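Local coordinates for protein 2-hydroxyisobutyryl-CoA synthetase (Aquincola tertiaricarbonis, PDB 6HDY) that is an AMP-binding enzyme of the ANL clan, built from a large AMP-binding part and a smaller C-terminal domain, at residues Q104-V116 / H329-L341. Residues are numbered along the deposited sequence; the frame is centred on the assembly and turned at random.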
ATOM      1  N   GLN A 104      -7.687 -17.537  17.548  1.00 46.45           N
ATOM      2  CA  GLN A 104      -7.253 -16.144  17.693  1.00 45.17           C
ATOM      3  C   GLN A 104      -7.958 -15.447  18.865  1.00 50.32           C
ATOM      4  O   GLN A 104      -7.287 -14.762  19.645  1.00 51.31           O
ATOM      5  CB  GLN A 104      -7.418 -15.379  16.382  1.00 42.76           C
ATOM      6  CG  GLN A 104      -6.395 -15.838  15.352  1.00 42.66           C
ATOM      7  CD  GLN A 104      -6.102 -14.828  14.288  1.00 50.87           C
ATOM      8  OE1 GLN A 104      -6.685 -13.738  14.229  1.00 48.71           O
ATOM      9  NE2 GLN A 104      -5.171 -15.173  13.425  1.00 43.34           N
ATOM     10  N   ALA A 105      -9.283 -15.673  19.044  1.00 47.56           N
ATOM     11  CA  ALA A 105     -10.007 -15.117  20.210  1.00 50.82           C
ATOM     12  C   ALA A 105      -9.457 -15.667  21.543  1.00 59.25           C
ATOM     13  O   ALA A 105      -9.265 -14.897  22.492  1.00 61.43           O
ATOM     14  CB  ALA A 105     -11.495 -15.406  20.105  1.00 52.47           C
ATOM     15  N   ALA A 106      -9.173 -16.988  21.610  1.00 57.15           N
ATOM     16  CA  ALA A 106      -8.657 -17.599  22.840  1.00 59.40           C
ATOM     17  C   ALA A 106      -7.164 -17.349  23.025  1.00 62.66           C
ATOM     18  O   ALA A 106      -6.714 -17.233  24.158  1.00 64.96           O
ATOM     19  CB  ALA A 106      -8.948 -19.086  22.861  1.00 61.26           C
ATOM     20  N   HIS A 107      -6.392 -17.242  21.924  1.00 56.48           N
ATOM     21  CA  HIS A 107      -4.944 -16.996  22.003  1.00 55.76           C
ATOM     22  C   HIS A 107      -4.568 -15.789  21.133  1.00 57.12           C
ATOM     23  O   HIS A 107      -3.974 -15.939  20.064  1.00 53.61           O
ATOM     24  CB  HIS A 107      -4.146 -18.274  21.680  1.00 55.78           C
ATOM     25  CG  HIS A 107      -4.614 -19.452  22.474  1.00 61.31           C
ATOM     26  ND1 HIS A 107      -4.234 -19.629  23.796  1.00 66.17           N
ATOM     27  CD2 HIS A 107      -5.494 -20.424  22.135  1.00 62.67           C
ATOM     28  CE1 HIS A 107      -4.855 -20.726  24.201  1.00 67.27           C
ATOM     29  NE2 HIS A 107      -5.617 -21.246  23.231  1.00 65.57           N
ATOM     30  N   PRO A 108      -4.947 -14.565  21.578  1.00 54.94           N
ATOM     31  CA  PRO A 108      -4.667 -13.383  20.766  1.00 52.34           C
ATOM     32  C   PRO A 108      -3.198 -12.957  20.725  1.00 58.73           C
ATOM     33  O   PRO A 108      -2.465 -13.211  21.669  1.00 61.79           O
ATOM     34  CB  PRO A 108      -5.566 -12.316  21.399  1.00 55.04           C
ATOM     35  CG  PRO A 108      -5.699 -12.708  22.804  1.00 62.51           C
ATOM     36  CD  PRO A 108      -5.636 -14.200  22.842  1.00 58.84           C
ATOM     37  N   PRO A 109      -2.741 -12.282  19.655  1.00 54.74           N
ATOM     38  CA  PRO A 109      -3.479 -11.908  18.442  1.00 51.39           C
ATOM     39  C   PRO A 109      -3.486 -12.919  17.294  1.00 50.98           C
ATOM     40  O   PRO A 109      -4.379 -12.840  16.444  1.00 49.78           O
ATOM     41  CB  PRO A 109      -2.788 -10.611  18.029  1.00 52.26           C
ATOM     42  CG  PRO A 109      -1.358 -10.767  18.485  1.00 57.98           C
ATOM     43  CD  PRO A 109      -1.351 -11.784  19.612  1.00 56.51           C
ATOM     44  N   PHE A 110      -2.495 -13.829  17.223  1.00 45.88           N
ATOM     45  CA  PHE A 110      -2.330 -14.725  16.064  1.00 42.63           C
ATOM     46  C   PHE A 110      -2.848 -16.163  16.202  1.00 46.55           C
ATOM     47  O   PHE A 110      -2.803 -16.915  15.225  1.00 44.05           O
ATOM     48  CB  PHE A 110      -0.854 -14.747  15.637  1.00 43.26           C
ATOM     49  CG  PHE A 110      -0.345 -13.356  15.367  1.00 43.51           C
ATOM     50  CD1 PHE A 110      -0.981 -12.529  14.438  1.00 42.48           C
ATOM     51  CD2 PHE A 110       0.714 -12.830  16.103  1.00 46.57           C
ATOM     52  CE1 PHE A 110      -0.558 -11.212  14.245  1.00 42.28           C
ATOM     53  CE2 PHE A 110       1.154 -11.517  15.882  1.00 47.72           C
ATOM     54  CZ  PHE A 110       0.530 -10.730  14.934  1.00 42.62           C
ATOM     55  N   GLY A 111      -3.351 -16.531  17.372  1.00 45.84           N
ATOM     56  CA  GLY A 111      -3.863 -17.880  17.577  1.00 46.67           C
ATOM     57  C   GLY A 111      -2.828 -18.874  18.057  1.00 49.92           C
ATOM     58  O   GLY A 111      -1.624 -18.582  18.115  1.00 48.07           O
ATOM     59  N   ASP A 112      -3.298 -20.081  18.376  1.00 47.52           N
ATOM     60  CA  ASP A 112      -2.404 -21.109  18.867  1.00 48.71           C
ATOM     61  C   ASP A 112      -1.776 -21.951  17.751  1.00 51.18           C
ATOM     62  O   ASP A 112      -1.188 -23.002  18.022  1.00 52.57           O
ATOM     63  CB  ASP A 112      -3.069 -21.959  19.944  1.00 52.15           C
ATOM     64  CG  ASP A 112      -2.343 -21.809  21.257  1.00 63.64           C
ATOM     65  OD1 ASP A 112      -1.373 -20.998  21.319  1.00 61.53           O
ATOM     66  OD2 ASP A 112      -2.713 -22.512  22.221  1.00 76.81           O
ATOM     67  N   TYR A 113      -1.818 -21.434  16.524  1.00 43.00           N
ATOM     68  CA  TYR A 113      -1.209 -22.051  15.358  1.00 40.79           C
ATOM     69  C   TYR A 113      -0.087 -21.170  14.784  1.00 42.20           C
ATOM     70  O   TYR A 113       0.417 -21.480  13.710  1.00 41.82           O
ATOM     71  CB  TYR A 113      -2.273 -22.405  14.297  1.00 39.80           C
ATOM     72  CG  TYR A 113      -3.099 -21.223  13.851  1.00 39.25           C
ATOM     73  CD1 TYR A 113      -4.174 -20.773  14.616  1.00 41.16           C
ATOM     74  CD2 TYR A 113      -2.790 -20.529  12.684  1.00 37.27           C
ATOM     75  CE1 TYR A 113      -4.907 -19.652  14.245  1.00 39.13           C
ATOM     76  CE2 TYR A 113      -3.533 -19.416  12.287  1.00 36.93           C
ATOM     77  CZ  TYR A 113      -4.573 -18.963  13.092  1.00 42.65           C
ATOM     78  OH  TYR A 113      -5.345 -17.893  12.727  1.00 37.92           O
ATOM     79  N   VAL A 114       0.331 -20.104  15.510  1.00 38.99           N
ATOM     80  CA  VAL A 114       1.380 -19.184  15.054  1.00 38.24           C
ATOM     81  C   VAL A 114       2.755 -19.895  14.854  1.00 45.13           C
ATOM     82  O   VAL A 114       3.429 -19.623  13.866  1.00 42.81           O
ATOM     83  CB  VAL A 114       1.479 -17.909  15.919  1.00 43.02           C
ATOM     84  CG1 VAL A 114       1.950 -18.208  17.350  1.00 45.60           C
ATOM     85  CG2 VAL A 114       2.356 -16.861  15.254  1.00 41.55           C
ATOM     86  N   CYS A 115       3.143 -20.789  15.798  1.00 45.88           N
ATOM     87  CA  CYS A 115       4.317 -21.672  15.840  1.00 47.04           C
ATOM     88  C   CYS A 115       5.604 -20.955  16.156  1.00 51.34           C
ATOM     89  O   CYS A 115       6.357 -21.424  16.998  1.00 51.56           O
ATOM     90  CB  CYS A 115       4.453 -22.508  14.570  1.00 45.04           C
ATOM     91  SG  CYS A 115       3.129 -23.710  14.320  1.00 48.31           S
ATOM     92  N   VAL A 116       5.900 -19.874  15.416  1.00 46.75           N
ATOM     93  CA  VAL A 116       7.140 -19.128  15.595  1.00 46.70           C
ATOM     94  C   VAL A 116       7.059 -18.272  16.854  1.00 52.97           C
ATOM     95  O   VAL A 116       5.945 -17.900  17.250  1.00 52.17           O
ATOM     96  CB  VAL A 116       7.489 -18.269  14.336  1.00 46.32           C
ATOM     97  CG1 VAL A 116       7.796 -19.139  13.123  1.00 43.77           C
ATOM     98  CG2 VAL A 116       6.430 -17.215  14.032  1.00 43.36           C
ATOM     99  N   HIS A 329       0.429 -26.007   3.493  1.00 30.75           N
ATOM    100  CA  HIS A 329       1.732 -25.359   3.341  1.00 30.51           C
ATOM    101  C   HIS A 329       2.850 -26.381   3.453  1.00 34.92           C
ATOM    102  O   HIS A 329       2.893 -27.151   4.426  1.00 33.85           O
ATOM    103  CB  HIS A 329       1.975 -24.281   4.449  1.00 30.33           C
ATOM    104  CG  HIS A 329       1.264 -22.983   4.201  1.00 30.91           C
ATOM    105  ND1 HIS A 329       0.360 -22.465   5.116  1.00 31.79           N
ATOM    106  CD2 HIS A 329       1.375 -22.123   3.162  1.00 29.85           C
ATOM    107  CE1 HIS A 329      -0.059 -21.322   4.598  1.00 29.40           C
ATOM    108  NE2 HIS A 329       0.517 -21.081   3.417  1.00 28.68           N
ATOM    109  N   LEU A 330       3.802 -26.349   2.503  1.00 33.54           N
ATOM    110  CA  LEU A 330       4.980 -27.237   2.619  1.00 35.45           C
ATOM    111  C   LEU A 330       6.272 -26.460   2.978  1.00 40.41           C
ATOM    112  O   LEU A 330       7.292 -27.066   3.304  1.00 44.47           O
ATOM    113  CB  LEU A 330       5.179 -28.067   1.329  1.00 35.63           C
ATOM    114  CG  LEU A 330       4.008 -28.927   0.849  1.00 38.09           C
ATOM    115  CD1 LEU A 330       4.373 -29.656  -0.413  1.00 39.29           C
ATOM    116  CD2 LEU A 330       3.576 -29.907   1.915  1.00 37.05           C
ATOM    117  N   GLU A 331       6.218 -25.118   2.942  1.00 34.26           N
ATOM    118  CA  GLU A 331       7.368 -24.242   3.151  1.00 33.62           C
ATOM    119  C   GLU A 331       7.064 -23.044   4.051  1.00 38.60           C
ATOM    120  O   GLU A 331       7.506 -21.924   3.756  1.00 39.14           O
ATOM    121  CB  GLU A 331       7.922 -23.778   1.785  1.00 33.93           C
ATOM    122  CG  GLU A 331       8.531 -24.885   0.931  1.00 38.66           C
ATOM    123  CD  GLU A 331       9.233 -24.458  -0.343  1.00 44.67           C
ATOM    124  OE1 GLU A 331       8.992 -23.329  -0.822  1.00 45.80           O
ATOM    125  OE2 GLU A 331      10.040 -25.258  -0.861  1.00 46.92           O
ATOM    126  N   ARG A 332       6.322 -23.266   5.162  1.00 35.28           N
ATOM    127  CA  ARG A 332       5.989 -22.198   6.118  1.00 34.49           C
ATOM    128  C   ARG A 332       6.120 -22.625   7.563  1.00 40.30           C
ATOM    129  O   ARG A 332       5.637 -23.689   7.948  1.00 40.86           O
ATOM    130  CB  ARG A 332       4.590 -21.596   5.842  1.00 33.56           C
ATOM    131  CG  ARG A 332       4.586 -20.612   4.674  1.00 31.08           C
ATOM    132  CD  ARG A 332       3.387 -19.700   4.651  1.00 28.38           C
ATOM    133  NE  ARG A 332       3.253 -18.846   5.845  1.00 34.28           N
ATOM    134  CZ  ARG A 332       2.265 -17.977   6.024  1.00 34.24           C
ATOM    135  NH1 ARG A 332       1.326 -17.827   5.095  1.00 26.09           N
ATOM    136  NH2 ARG A 332       2.207 -17.249   7.134  1.00 29.67           N
ATOM    137  N   THR A 333       6.782 -21.787   8.372  1.00 38.86           N
ATOM    138  CA  THR A 333       6.973 -22.032   9.802  1.00 40.31           C
ATOM    139  C   THR A 333       6.018 -21.190  10.659  1.00 43.40           C
ATOM    140  O   THR A 333       5.765 -21.546  11.803  1.00 42.96           O
ATOM    141  CB  THR A 333       8.439 -21.792  10.192  1.00 50.27           C
ATOM    142  OG1 THR A 333       8.821 -20.479   9.768  1.00 46.22           O
ATOM    143  CG2 THR A 333       9.391 -22.848   9.613  1.00 46.26           C
ATOM    144  N   SER A 334       5.495 -20.067  10.119  1.00 40.24           N
ATOM    145  CA  SER A 334       4.592 -19.152  10.852  1.00 40.09           C
ATOM    146  C   SER A 334       3.162 -19.342  10.348  1.00 42.30           C
ATOM    147  O   SER A 334       2.945 -19.335   9.128  1.00 40.98           O
ATOM    148  CB  SER A 334       5.030 -17.692  10.694  1.00 40.22           C
ATOM    149  OG  SER A 334       4.636 -17.159   9.435  1.00 36.08           O
ATOM    150  N   GLN A 335       2.190 -19.535  11.281  1.00 36.70           N
ATOM    151  CA  GLN A 335       0.781 -19.815  10.948  1.00 34.42           C
ATOM    152  C   GLN A 335       0.647 -20.871   9.835  1.00 36.91           C
ATOM    153  O   GLN A 335      -0.046 -20.624   8.850  1.00 32.24           O
ATOM    154  CB  GLN A 335      -0.001 -18.523  10.635  1.00 33.80           C
ATOM    155  CG  GLN A 335      -0.112 -17.602  11.876  1.00 30.86           C
ATOM    156  CD  GLN A 335      -0.967 -16.376  11.594  1.00 45.56           C
ATOM    157  OE1 GLN A 335      -0.802 -15.695  10.582  1.00 35.43           O
ATOM    158  NE2 GLN A 335      -1.886 -16.056  12.498  1.00 33.58           N
ATOM    159  N   PRO A 336       1.348 -22.053   9.919  1.00 35.77           N
ATOM    160  CA  PRO A 336       1.223 -23.026   8.816  1.00 33.47           C
ATOM    161  C   PRO A 336      -0.186 -23.600   8.755  1.00 33.71           C
ATOM    162  O   PRO A 336      -0.781 -23.912   9.784  1.00 35.51           O
ATOM    163  CB  PRO A 336       2.289 -24.083   9.132  1.00 37.10           C
ATOM    164  CG  PRO A 336       2.469 -24.017  10.602  1.00 42.98           C
ATOM    165  CD  PRO A 336       2.218 -22.576  11.000  1.00 38.43           C
ATOM    166  N   MET A 337      -0.728 -23.667   7.564  1.00 27.82           N
ATOM    167  CA  MET A 337      -2.069 -24.190   7.321  1.00 28.57           C
ATOM    168  C   MET A 337      -1.968 -25.633   6.870  1.00 34.38           C
ATOM    169  O   MET A 337      -1.303 -25.920   5.871  1.00 33.65           O
ATOM    170  CB  MET A 337      -2.806 -23.370   6.249  1.00 28.97           C
ATOM    171  CG  MET A 337      -3.180 -21.954   6.639  1.00 31.90           C
ATOM    172  SD  MET A 337      -4.228 -21.689   8.085  1.00 39.43           S
ATOM    173  CE  MET A 337      -5.263 -22.942   8.040  1.00 38.51           C
ATOM    174  N   ILE A 338      -2.574 -26.545   7.641  1.00 33.51           N
ATOM    175  CA  ILE A 338      -2.544 -27.973   7.327  1.00 34.52           C
ATOM    176  C   ILE A 338      -3.962 -28.445   7.074  1.00 38.49           C
ATOM    177  O   ILE A 338      -4.759 -28.600   8.001  1.00 39.02           O
ATOM    178  CB  ILE A 338      -1.774 -28.844   8.371  1.00 38.45           C
ATOM    179  CG1 ILE A 338      -0.376 -28.254   8.668  1.00 38.93           C
ATOM    180  CG2 ILE A 338      -1.664 -30.295   7.882  1.00 37.85           C
ATOM    181  CD1 ILE A 338       0.266 -28.777   9.882  1.00 42.51           C
ATOM    182  N   ARG A 339      -4.256 -28.676   5.804  1.00 35.62           N
ATOM    183  CA  ARG A 339      -5.553 -29.111   5.315  1.00 35.43           C
ATOM    184  C   ARG A 339      -6.620 -28.061   5.608  1.00 38.68           C
ATOM    185  O   ARG A 339      -7.652 -28.358   6.199  1.00 39.83           O
ATOM    186  CB  ARG A 339      -5.916 -30.544   5.801  1.00 38.96           C
ATOM    187  CG  ARG A 339      -5.253 -31.568   4.919  1.00 53.80           C
ATOM    188  CD  ARG A 339      -5.483 -33.020   5.270  1.00 63.70           C
ATOM    189  NE  ARG A 339      -6.882 -33.394   5.465  1.00 67.10           N
ATOM    190  CZ  ARG A 339      -7.720 -33.775   4.506  1.00 67.37           C
ATOM    191  NH1 ARG A 339      -7.335 -33.771   3.235  1.00 47.97           N
ATOM    192  NH2 ARG A 339      -8.955 -34.140   4.808  1.00 49.87           N
ATOM    193  N   LEU A 340      -6.372 -26.818   5.179  1.00 35.08           N
ATOM    194  CA  LEU A 340      -7.385 -25.765   5.311  1.00 35.15           C
ATOM    195  C   LEU A 340      -8.424 -25.925   4.196  1.00 37.19           C
ATOM    196  O   LEU A 340      -8.076 -26.025   3.012  1.00 33.69           O
ATOM    197  CB  LEU A 340      -6.793 -24.337   5.310  1.00 33.66           C
ATOM    198  CG  LEU A 340      -7.766 -23.120   5.272  1.00 35.90           C
ATOM    199  CD1 LEU A 340      -8.541 -22.971   6.590  1.00 35.93           C
ATOM    200  CD2 LEU A 340      -7.015 -21.821   4.951  1.00 30.01           C
ATOM    201  N   LEU A 341      -9.696 -25.979   4.613  1.00 35.62           N
ATOM    202  CA  LEU A 341     -10.860 -26.084   3.749  1.00 35.31           C
ATOM    203  C   LEU A 341     -11.109 -24.695   3.110  1.00 37.56           C
ATOM    204  O   LEU A 341     -11.269 -23.714   3.828  1.00 37.37           O
ATOM    205  CB  LEU A 341     -12.071 -26.563   4.581  1.00 36.97           C
ATOM    206  CG  LEU A 341     -13.452 -26.586   3.893  1.00 42.13           C
ATOM    207  CD1 LEU A 341     -13.459 -27.516   2.686  1.00 42.04           C
ATOM    208  CD2 LEU A 341     -14.532 -27.017   4.873  1.00 45.29           C
TER
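In the large AMP-binding part of this ANL-family enzyme, the loop that follows helix 97-106 meets the loop joining antiparallel strands 322-329 and 340-347, and Gln335 carries the junction by reaching between Phe110 and Tyr113. Its amide nitrogen NE2 donates to the backbone O of Phe110 at 3.0 Å, lying in the carbonyl plane on a lone pair, with an N-H...O angle of 150°. A chain extended beyond CG (chi2 -176°) gives the length for this reach. The amide plane is within 3° of parallel to the Tyr113 ring, with NE2 3.7 Å from CE2 of Tyr113. Glutamine suits this buried place because its amide can both donate, to Phe110 O, and accept, OE1 taking the backbone N-H of Gly138. Gln104 NE2 donates to Ala136 O, and both backbone partners belong to strand 136-140; the same NE2 gives a weak bond to Tyr113 OH, 2.8 Å away, which ties the ring back to the helix end.

The backbones are joined too. Gln335 N donates to Val114 O at 2.9 Å, from above the carbonyl plane, while Val116 N reaches the same oxygen from the opposite face, so two donors grip it. Beside this bond Tyr113 O receives a CA-H...O contact from Gln335 CA at 3.2 Å. Having no N-H of its own, Pro336 instead offers ring carbons, and its CD packs 3.6 Å from the SG of Cys115. Branched Val116 straddles the other loop, CG1 alongside Thr333 O and CG2 3.7 Å from CB of Ser334, whose hydroxyl Asp143 holds. The bond from Val116 N to Val114 O across Cys115 makes a classic gamma turn, whose carbonyl also takes the one backbone bond from the connection between two strands of the antiparallel sheet.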